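Local coordinates for protein putative oxidoreductase (Gluconobacter oxydans, PDB 3WJ7) that probably acts as a nicotinamide-dependent reductase of the short-chain dehydrogenase/reductase (SDR) family, at residues Leu130-Glu141 with Lys304-Lys312; Met207-Val218 with Leu242-Phe253. All coordinates share one frame; numbering follows the deposited sequence.

Interaction 1 of 2, residues Leu130-Glu141 with Lys304-Lys312; sequences LGLRSDGVPADE and KLMFFSSDK
The Phe308 ring is met obliquely from several directions: Ala139 CB, Leu130 CB, the Gly131 carbonyl oxygen and Leu132 CD2, which comes within 3.5 Å of Phe308 CZ. Here the loop that follows strand 120-124 of the SDR Rossmann sheet meets the segment leading into helix 311-317 through a single beta bridge, Ala139 with Phe308. The neighbouring Phe307 ring has Leu305 CB over one face, offset toward the rim, while Gly136 O approaches it obliquely. On the loop, the Arg133 guanidinium carries Val137 CG1 on one face and the Asp135 carboxylate at its edge, joined by a salt bridge. In the bridge, Ala139 N donates almost straight to Phe307 O (2.6 Å), and Ser309 N returns a bond to Ala139 O (2.8 Å). Phe308 therefore sits between the two bonds, and with CG beside its own backbone N (chi1 -65°) its ring comes back toward Ala139 and Leu132. At one end, Leu132 CB rests 3.9 Å from CD of Lys304, which also lies near Arg133 O, and a water donates to Arg133 O while accepting from Leu305 N. At the other, the Glu141 carboxylate lies against the aliphatic part of Lys312 rather than its amino group: that nitrogen goes to Glu238, and Glu141 OE2 accepts from Ile241 N, both partners lying beside the contact. Just before Lys312, an ST turn leads into helix 311-317, Asp311 N donating to Ser309 OG at 3.2 Å.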
loop_
_atom_site.group_PDB
_atom_site.type_symbol
_atom_site.label_atom_id
_atom_site.label_comp_id
_atom_site.label_asym_id
_atom_site.label_seq_id
_atom_site.Cartn_x
_atom_site.Cartn_y
_atom_site.Cartn_z
ATOM N N LEU A 130 6.220 18.061 10.945
ATOM C CA LEU A 130 6.562 18.572 12.283
ATOM C C LEU A 130 5.664 18.001 13.384
ATOM O O LEU A 130 4.721 17.274 13.087
ATOM C CB LEU A 130 6.503 20.085 12.320
ATOM C CG LEU A 130 7.408 20.867 11.371
ATOM C CD1 LEU A 130 7.386 22.318 11.764
ATOM C CD2 LEU A 130 8.821 20.395 11.358
ATOM N N GLY A 131 5.969 18.316 14.650
ATOM C CA GLY A 131 5.214 17.781 15.795
ATOM C C GLY A 131 4.003 18.635 16.122
ATOM O O GLY A 131 3.916 19.758 15.659
ATOM N N LEU A 132 3.067 18.092 16.899
ATOM C CA LEU A 132 1.915 18.853 17.380
ATOM C C LEU A 132 1.771 18.881 18.890
ATOM O O LEU A 132 2.141 17.938 19.595
ATOM C CB LEU A 132 0.615 18.310 16.802
ATOM C CG LEU A 132 0.525 18.390 15.290
ATOM C CD1 LEU A 132 -0.607 17.508 14.771
ATOM C CD2 LEU A 132 0.374 19.838 14.846
ATOM N N ARG A 133 1.173 19.964 19.358
ATOM C CA ARG A 133 0.783 20.116 20.738
ATOM C C ARG A 133 -0.669 19.657 20.968
ATOM O O ARG A 133 -1.481 19.602 20.028
ATOM C CB ARG A 133 0.939 21.574 21.105
ATOM C CG ARG A 133 2.354 21.948 21.500
ATOM C CD ARG A 133 2.451 23.454 21.603
ATOM N NE ARG A 133 3.398 23.894 22.626
ATOM C CZ ARG A 133 3.102 24.009 23.915
ATOM N NH1 ARG A 133 1.893 23.692 24.360
ATOM N NH2 ARG A 133 4.030 24.416 24.757
ATOM N N SER A 134 -1.002 19.322 22.214
ATOM C CA SER A 134 -2.350 18.835 22.511
ATOM C C SER A 134 -3.222 19.904 23.128
ATOM O O SER A 134 -4.427 19.927 22.923
ATOM C CB SER A 134 -2.272 17.627 23.419
ATOM O OG SER A 134 -1.397 16.686 22.831
ATOM N N ASP A 135 -2.594 20.794 23.883
ATOM C CA ASP A 135 -3.264 21.892 24.564
ATOM C C ASP A 135 -3.662 23.037 23.604
ATOM O O ASP A 135 -4.062 24.115 24.053
ATOM C CB ASP A 135 -2.298 22.445 25.612
ATOM C CG ASP A 135 -1.005 22.951 24.980
ATOM O OD1 ASP A 135 -0.667 22.494 23.874
ATOM O OD2 ASP A 135 -0.333 23.823 25.556
ATOM N N GLY A 136 -3.495 22.836 22.300
ATOM C CA GLY A 136 -3.931 23.825 21.324
ATOM C C GLY A 136 -3.123 25.109 21.268
ATOM O O GLY A 136 -3.568 26.084 20.652
ATOM N N VAL A 137 -1.956 25.124 21.930
ATOM C CA VAL A 137 -0.958 26.195 21.777
ATOM C C VAL A 137 -0.123 25.890 20.520
ATOM O O VAL A 137 0.311 24.751 20.310
ATOM C CB VAL A 137 -0.088 26.332 23.052
ATOM C CG1 VAL A 137 1.182 27.166 22.822
ATOM C CG2 VAL A 137 -0.927 26.904 24.191
ATOM N N PRO A 138 0.084 26.898 19.656
ATOM C CA PRO A 138 0.712 26.661 18.343
ATOM C C PRO A 138 2.084 25.965 18.414
ATOM O O PRO A 138 2.923 26.318 19.254
ATOM C CB PRO A 138 0.848 28.079 17.778
ATOM C CG PRO A 138 -0.298 28.825 18.409
ATOM C CD PRO A 138 -0.323 28.312 19.821
ATOM N N ALA A 139 2.321 24.992 17.532
ATOM C CA ALA A 139 3.527 24.186 17.622
ATOM C C ALA A 139 4.665 24.953 16.965
ATOM O O ALA A 139 4.435 25.984 16.307
ATOM C CB ALA A 139 3.315 22.810 16.980
ATOM N N ASP A 140 5.899 24.476 17.149
ATOM C CA ASP A 140 7.056 25.127 16.507
ATOM C C ASP A 140 8.147 24.105 16.073
ATOM O O ASP A 140 7.970 22.910 16.180
ATOM C CB ASP A 140 7.629 26.215 17.452
ATOM C CG ASP A 140 8.394 25.612 18.654
ATOM O OD1 ASP A 140 8.343 24.390 18.908
ATOM O OD2 ASP A 140 9.083 26.346 19.356
ATOM N N GLU A 141 9.288 24.585 15.615
ATOM C CA GLU A 141 10.394 23.723 15.161
ATOM C C GLU A 141 10.967 22.779 16.244
ATOM O O GLU A 141 11.653 21.830 15.912
ATOM C CB GLU A 141 11.522 24.589 14.580
ATOM C CG GLU A 141 11.131 25.531 13.431
ATOM C CD GLU A 141 10.384 26.817 13.830
ATOM O OE1 GLU A 141 9.820 26.906 14.965
ATOM O OE2 GLU A 141 10.331 27.735 12.958
ATOM N N LYS A 304 -5.994 16.834 16.820
ATOM C CA LYS A 304 -5.135 17.938 17.279
ATOM C C LYS A 304 -5.181 19.040 16.255
ATOM O O LYS A 304 -5.281 18.773 15.067
ATOM C CB LYS A 304 -3.683 17.491 17.499
ATOM C CG LYS A 304 -3.463 16.372 18.532
ATOM C CD LYS A 304 -1.978 16.107 18.650
ATOM C CE LYS A 304 -1.654 14.636 18.784
ATOM N NZ LYS A 304 -1.284 14.303 20.187
ATOM N N LEU A 305 -5.181 20.286 16.713
ATOM C CA LEU A 305 -5.203 21.398 15.787
ATOM C C LEU A 305 -3.822 21.542 15.125
ATOM O O LEU A 305 -2.792 21.392 15.774
ATOM C CB LEU A 305 -5.602 22.688 16.494
ATOM C CG LEU A 305 -6.844 22.685 17.398
ATOM C CD1 LEU A 305 -7.106 24.069 17.983
ATOM C CD2 LEU A 305 -8.077 22.143 16.688
ATOM N N MET A 306 -3.813 21.824 13.828
ATOM C CA MET A 306 -2.581 22.034 13.103
ATOM C C MET A 306 -2.184 23.511 13.160
ATOM O O MET A 306 -2.263 24.256 12.172
ATOM C CB MET A 306 -2.728 21.535 11.669
ATOM C CG MET A 306 -2.846 20.027 11.577
ATOM S SD MET A 306 -2.265 19.503 9.955
ATOM C CE MET A 306 -0.429 19.593 10.001
ATOM N N PHE A 307 -1.758 23.926 14.337
ATOM C CA PHE A 307 -1.498 25.331 14.615
ATOM C C PHE A 307 -0.001 25.491 14.815
ATOM O O PHE A 307 0.636 24.685 15.511
ATOM C CB PHE A 307 -2.300 25.738 15.835
ATOM C CG PHE A 307 -3.710 26.220 15.525
ATOM C CD1 PHE A 307 -4.290 26.044 14.256
ATOM C CD2 PHE A 307 -4.471 26.833 16.528
ATOM C CE1 PHE A 307 -5.580 26.492 13.985
ATOM C CE2 PHE A 307 -5.771 27.282 16.264
ATOM C CZ PHE A 307 -6.323 27.108 14.991
ATOM N N PHE A 308 0.589 26.467 14.141
ATOM C CA PHE A 308 2.050 26.587 14.146
ATOM C C PHE A 308 2.423 28.016 14.299
ATOM O O PHE A 308 1.685 28.878 13.843
ATOM C CB PHE A 308 2.661 26.042 12.839
ATOM C CG PHE A 308 2.462 24.580 12.661
ATOM C CD1 PHE A 308 3.370 23.678 13.203
ATOM C CD2 PHE A 308 1.335 24.104 12.020
ATOM C CE1 PHE A 308 3.151 22.308 13.084
ATOM C CE2 PHE A 308 1.116 22.728 11.883
ATOM C CZ PHE A 308 2.028 21.838 12.430
ATOM N N SER A 309 3.573 28.267 14.920
ATOM C CA SER A 309 4.108 29.626 15.075
ATOM C C SER A 309 5.151 29.849 14.026
ATOM O O SER A 309 5.931 28.926 13.744
ATOM C CB SER A 309 4.810 29.753 16.427
ATOM O OG SER A 309 5.336 31.064 16.618
ATOM N N SER A 310 5.212 31.063 13.481
ATOM C CA SER A 310 6.274 31.440 12.547
ATOM C C SER A 310 7.276 32.399 13.186
ATOM O O SER A 310 7.907 33.236 12.504
ATOM C CB SER A 310 5.677 32.075 11.296
ATOM O OG SER A 310 4.705 31.228 10.730
ATOM N N ASP A 311 7.413 32.305 14.506
ATOM C CA ASP A 311 8.218 33.296 15.196
ATOM C C ASP A 311 9.723 33.171 14.896
ATOM O O ASP A 311 10.402 34.185 14.715
ATOM C CB ASP A 311 7.879 33.344 16.686
ATOM C CG ASP A 311 6.559 34.086 16.961
ATOM O OD1 ASP A 311 6.068 34.814 16.064
ATOM O OD2 ASP A 311 6.006 33.940 18.071
ATOM N N LYS A 312 10.217 31.942 14.770
ATOM C CA LYS A 312 11.594 31.713 14.398
ATOM C C LYS A 312 11.923 32.364 13.060
ATOM O O LYS A 312 12.878 33.093 12.959
ATOM C CB LYS A 312 11.931 30.236 14.416
ATOM C CG LYS A 312 13.330 29.988 13.922
ATOM C CD LYS A 312 13.774 28.608 14.309
ATOM C CE LYS A 312 15.135 28.360 13.704
ATOM N NZ LYS A 312 15.560 26.983 13.989
HETATM O O HOH W 1 -4.069 21.014 19.483
#

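Interaction 2 of 2, residues Met207-Val218 with Leu242-Phe253; sequences MPAYVETGLNIV and LGGENIMLGDLF
Phe253 turns its ring edge toward the face of Tyr210 in a T-shaped stack, centroids 5.0 Å apart and planes at 73°. Tyr210 gets there by placing CG between its backbone N and carbonyl carbon (chi1 72°), which lays the ring against the first helical turn, where CZ also meets Gly250 CA. Over one face of Phe253, Met207 brings CE almost on the ring normal, 3.3 Å from the centroid, a CH-pi contact, and SD lies over the same face, 4.0 Å from the centroid, a Met-aromatic contact. An alanine at Tyr210 would take that ring away and would probably open a gap beside Phe253, leaving its edge without an aromatic partner and the ring freer to turn. Glu212 runs out with CG opposite its backbone N and then folds at chi2 (56°), so that OE1 accepts from Gly250 N (3.1 Å) on the syn side; the Thr213 carbonyl takes Leu249 N. Beyond the helix start the strands pair antiparallel, Leu215 and Ile247 exchanging both backbone bonds, until Gly244 and Glu245 together face Ile217 in a classic beta bulge. There the Asn216 amide works at both ends: OD1 receives Gly244 N (2.9 Å) on an in-plane lone pair, while ND2 gives to Asn246 OD1 (2.8 Å) from well above that carbonyl plane. On the face shared with Leu215 and Ile247, Ile217 CD1 reaches Leu252 CD2 (3.5 Å). Helix 194-203 packs on Leu249 and Phe253 through Met198, strand 267-269 runs beside strand 209-211, and Trp283 of the second subunit rests on Met207 and Tyr210.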
loop_
_atom_site.group_PDB
_atom_site.type_symbol
_atom_site.label_atom_id
_atom_site.label_comp_id
_atom_site.label_asym_id
_atom_site.label_seq_id
_atom_site.Cartn_x
_atom_site.Cartn_y
_atom_site.Cartn_z
ATOM N N MET A 207 -20.848 23.428 -1.182
ATOM C CA MET A 207 -20.239 22.702 -0.068
ATOM C C MET A 207 -21.145 22.700 1.153
ATOM O O MET A 207 -21.030 23.561 2.026
ATOM C CB MET A 207 -18.859 23.249 0.261
ATOM C CG MET A 207 -18.042 22.431 1.252
ATOM S SD MET A 207 -16.617 23.459 1.619
ATOM C CE MET A 207 -17.449 24.638 2.682
ATOM N N PRO A 208 -22.038 21.705 1.230
ATOM C CA PRO A 208 -23.101 21.750 2.231
ATOM C C PRO A 208 -22.608 21.414 3.636
ATOM O O PRO A 208 -23.150 21.923 4.609
ATOM C CB PRO A 208 -24.106 20.690 1.735
ATOM C CG PRO A 208 -23.391 19.884 0.671
ATOM C CD PRO A 208 -21.987 20.406 0.529
ATOM N N ALA A 209 -21.582 20.568 3.717
ATOM C CA ALA A 209 -21.092 20.029 4.985
ATOM C C ALA A 209 -19.582 20.023 4.991
ATOM O O ALA A 209 -18.934 20.166 3.933
ATOM C CB ALA A 209 -21.620 18.620 5.230
ATOM N N TYR A 210 -19.037 19.881 6.196
ATOM C CA TYR A 210 -17.611 19.854 6.410
ATOM C C TYR A 210 -17.362 19.433 7.835
ATOM O O TYR A 210 -18.233 19.576 8.687
ATOM C CB TYR A 210 -16.965 21.231 6.141
ATOM C CG TYR A 210 -17.232 22.305 7.159
ATOM C CD1 TYR A 210 -16.330 22.556 8.192
ATOM C CD2 TYR A 210 -18.365 23.092 7.083
ATOM C CE1 TYR A 210 -16.579 23.539 9.151
ATOM C CE2 TYR A 210 -18.621 24.095 8.022
ATOM C CZ TYR A 210 -17.728 24.319 9.044
ATOM O OH TYR A 210 -17.991 25.310 9.971
ATOM N N VAL A 211 -16.154 18.943 8.079
ATOM C CA VAL A 211 -15.711 18.484 9.386
ATOM C C VAL A 211 -14.765 19.535 9.918
ATOM O O VAL A 211 -13.814 19.924 9.228
ATOM C CB VAL A 211 -14.998 17.114 9.277
ATOM C CG1 VAL A 211 -14.543 16.644 10.640
ATOM C CG2 VAL A 211 -15.910 16.077 8.612
ATOM N N GLU A 212 -15.049 20.011 11.127
ATOM C CA GLU A 212 -14.318 21.100 11.755
ATOM C C GLU A 212 -12.882 20.653 11.989
ATOM O O GLU A 212 -12.603 19.490 12.285
ATOM C CB GLU A 212 -14.987 21.501 13.090
ATOM C CG GLU A 212 -14.411 22.713 13.851
ATOM C CD GLU A 212 -14.356 24.041 13.036
ATOM O OE1 GLU A 212 -13.682 24.112 11.988
ATOM O OE2 GLU A 212 -14.959 25.050 13.450
ATOM N N THR A 213 -11.968 21.590 11.810
ATOM C CA THR A 213 -10.605 21.441 12.292
ATOM C C THR A 213 -9.795 22.726 12.159
ATOM O O THR A 213 -10.308 23.741 11.677
ATOM C CB THR A 213 -9.850 20.260 11.650
ATOM O OG1 THR A 213 -8.690 19.999 12.456
ATOM C CG2 THR A 213 -9.462 20.528 10.196
ATOM N N GLY A 214 -8.543 22.662 12.606
ATOM C CA GLY A 214 -7.676 23.824 12.663
ATOM C C GLY A 214 -6.536 23.665 11.701
ATOM O O GLY A 214 -5.947 22.591 11.605
ATOM N N LEU A 215 -6.220 24.735 10.984
ATOM C CA LEU A 215 -5.074 24.720 10.112
ATOM C C LEU A 215 -4.436 26.083 10.166
ATOM O O LEU A 215 -4.916 26.957 10.857
ATOM C CB LEU A 215 -5.428 24.281 8.663
ATOM C CG LEU A 215 -6.433 24.929 7.672
ATOM C CD1 LEU A 215 -7.118 23.767 6.935
ATOM C CD2 LEU A 215 -7.530 25.816 8.253
ATOM N N ASN A 216 -3.342 26.232 9.436
ATOM C CA ASN A 216 -2.625 27.458 9.339
ATOM C C ASN A 216 -2.558 27.734 7.859
ATOM O O ASN A 216 -1.992 26.924 7.117
ATOM C CB ASN A 216 -1.224 27.226 9.881
ATOM C CG ASN A 216 -0.364 28.477 9.910
ATOM O OD1 ASN A 216 -0.086 29.092 8.881
ATOM N ND2 ASN A 216 0.118 28.807 11.090
ATOM N N ILE A 217 -3.098 28.885 7.449
ATOM C CA ILE A 217 -3.066 29.347 6.061
ATOM C C ILE A 217 -2.031 30.444 5.822
ATOM O O ILE A 217 -1.794 31.291 6.684
ATOM C CB ILE A 217 -4.473 29.745 5.599
ATOM C CG1 ILE A 217 -5.188 28.431 5.269
ATOM C CG2 ILE A 217 -4.437 30.620 4.349
ATOM C CD1 ILE A 217 -6.663 28.531 5.326
ATOM N N VAL A 218 -1.403 30.403 4.653
ATOM C CA VAL A 218 -0.294 31.257 4.359
ATOM C C VAL A 218 -0.352 31.609 2.917
ATOM O O VAL A 218 -0.597 30.751 2.086
ATOM C CB VAL A 218 1.057 30.561 4.630
ATOM C CG1 VAL A 218 1.190 29.251 3.831
ATOM C CG2 VAL A 218 2.192 31.519 4.345
ATOM N N LEU A 242 7.102 28.385 7.755
ATOM C CA LEU A 242 6.660 29.507 6.982
ATOM C C LEU A 242 5.159 29.526 7.003
ATOM O O LEU A 242 4.531 29.126 6.041
ATOM C CB LEU A 242 7.193 29.425 5.559
ATOM C CG LEU A 242 8.719 29.544 5.313
ATOM C CD1 LEU A 242 9.010 29.624 3.803
ATOM C CD2 LEU A 242 9.434 30.717 6.081
ATOM N N GLY A 243 4.569 29.977 8.115
ATOM C CA GLY A 243 3.107 30.008 8.265
ATOM C C GLY A 243 2.566 31.385 7.981
ATOM O O GLY A 243 3.336 32.302 7.722
ATOM N N GLY A 244 1.246 31.542 8.028
ATOM C CA GLY A 244 0.628 32.862 8.109
ATOM C C GLY A 244 -0.248 32.992 9.359
ATOM O O GLY A 244 0.133 33.668 10.328
ATOM N N GLU A 245 -1.402 32.320 9.355
ATOM C CA GLU A 245 -2.470 32.498 10.345
ATOM C C GLU A 245 -3.093 31.177 10.760
ATOM O O GLU A 245 -3.397 30.330 9.920
ATOM C CB GLU A 245 -3.568 33.357 9.725
ATOM C CG GLU A 245 -4.510 34.034 10.700
ATOM C CD GLU A 245 -5.511 34.958 10.003
ATOM O OE1 GLU A 245 -5.104 35.867 9.226
ATOM O OE2 GLU A 245 -6.727 34.773 10.234
ATOM N N ASN A 246 -3.279 31.005 12.058
ATOM C CA ASN A 246 -3.941 29.831 12.599
ATOM C C ASN A 246 -5.428 30.077 12.623
ATOM O O ASN A 246 -5.918 31.012 13.277
ATOM C CB ASN A 246 -3.396 29.478 13.980
ATOM C CG ASN A 246 -1.940 28.969 13.921
ATOM O OD1 ASN A 246 -1.609 27.992 13.198
ATOM N ND2 ASN A 246 -1.065 29.619 14.678
ATOM N N ILE A 247 -6.154 29.254 11.868
ATOM C CA ILE A 247 -7.557 29.505 11.634
ATOM C C ILE A 247 -8.378 28.203 11.664
ATOM O O ILE A 247 -7.909 27.154 11.261
ATOM C CB ILE A 247 -7.762 30.357 10.352
ATOM C CG1 ILE A 247 -9.165 31.035 10.363
ATOM C CG2 ILE A 247 -7.466 29.535 9.105
ATOM C CD1 ILE A 247 -9.575 31.804 9.112
ATOM N N MET A 248 -9.580 28.265 12.215
ATOM C CA MET A 248 -10.447 27.105 12.213
ATOM C C MET A 248 -11.103 27.049 10.843
ATOM O O MET A 248 -11.207 28.063 10.163
ATOM C CB MET A 248 -11.507 27.163 13.326
ATOM C CG MET A 248 -10.972 27.242 14.767
ATOM S SD MET A 248 -10.041 25.842 15.427
ATOM C CE MET A 248 -11.007 24.385 14.975
ATOM N N LEU A 249 -11.509 25.858 10.427
ATOM C CA LEU A 249 -11.992 25.662 9.078
ATOM C C LEU A 249 -13.338 26.404 8.907
ATOM O O LEU A 249 -13.616 26.985 7.854
ATOM C CB LEU A 249 -12.075 24.156 8.793
ATOM C CG LEU A 249 -12.143 23.619 7.368
ATOM C CD1 LEU A 249 -11.067 24.179 6.447
ATOM C CD2 LEU A 249 -12.064 22.094 7.368
ATOM N N GLY A 250 -14.157 26.401 9.965
ATOM C CA GLY A 250 -15.425 27.134 9.988
ATOM C C GLY A 250 -15.211 28.625 9.733
ATOM O O GLY A 250 -15.949 29.249 8.933
ATOM N N ASP A 251 -14.185 29.187 10.375
ATOM C CA ASP A 251 -13.865 30.604 10.222
ATOM C C ASP A 251 -13.400 30.906 8.816
ATOM O O ASP A 251 -13.814 31.896 8.226
ATOM C CB ASP A 251 -12.823 31.048 11.249
ATOM C CG ASP A 251 -13.358 31.007 12.677
ATOM O OD1 ASP A 251 -14.581 31.198 12.877
ATOM O OD2 ASP A 251 -12.559 30.758 13.605
ATOM N N LEU A 252 -12.546 30.042 8.290
ATOM C CA LEU A 252 -12.149 30.091 6.902
ATOM C C LEU A 252 -13.345 30.174 5.953
ATOM O O LEU A 252 -13.374 31.031 5.069
ATOM C CB LEU A 252 -11.304 28.861 6.537
ATOM C CG LEU A 252 -10.795 28.867 5.097
ATOM C CD1 LEU A 252 -9.928 30.096 4.811
ATOM C CD2 LEU A 252 -10.028 27.591 4.791
ATOM N N PHE A 253 -14.311 29.270 6.136
ATOM C CA PHE A 253 -15.510 29.227 5.298
ATOM C C PHE A 253 -16.429 30.431 5.506
ATOM O O PHE A 253 -16.967 30.945 4.535
ATOM C CB PHE A 253 -16.269 27.916 5.464
ATOM C CG PHE A 253 -15.520 26.719 4.975
ATOM C CD1 PHE A 253 -15.550 25.530 5.697
ATOM C CD2 PHE A 253 -14.801 26.773 3.776
ATOM C CE1 PHE A 253 -14.860 24.421 5.244
ATOM C CE2 PHE A 253 -14.099 25.685 3.328
ATOM C CZ PHE A 253 -14.129 24.498 4.060
#

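In the fold
From the N terminus the chain completes strand 120-124 of the Rossmann sheet, passes through loop 130-141 and makes helix 153-172 and strand 176-185. After helix 194-203 it enters 207-218, loops out through helix 220-233 and returns along strand 239-248 to close interaction 2, two antiparallel strands joined through that helix. Only at 304-312 does it come back to loop 130-141, so interaction 1 closes a much larger loop within which interaction 2 is nested. The two touch through segment 304-312: Asn246 OD1 probably accepts from Phe308 N, and Ser310 OG from Gly243 N. That segment thus ties the loop after strand 120-124 to the antiparallel pair 214-219 and 239-248.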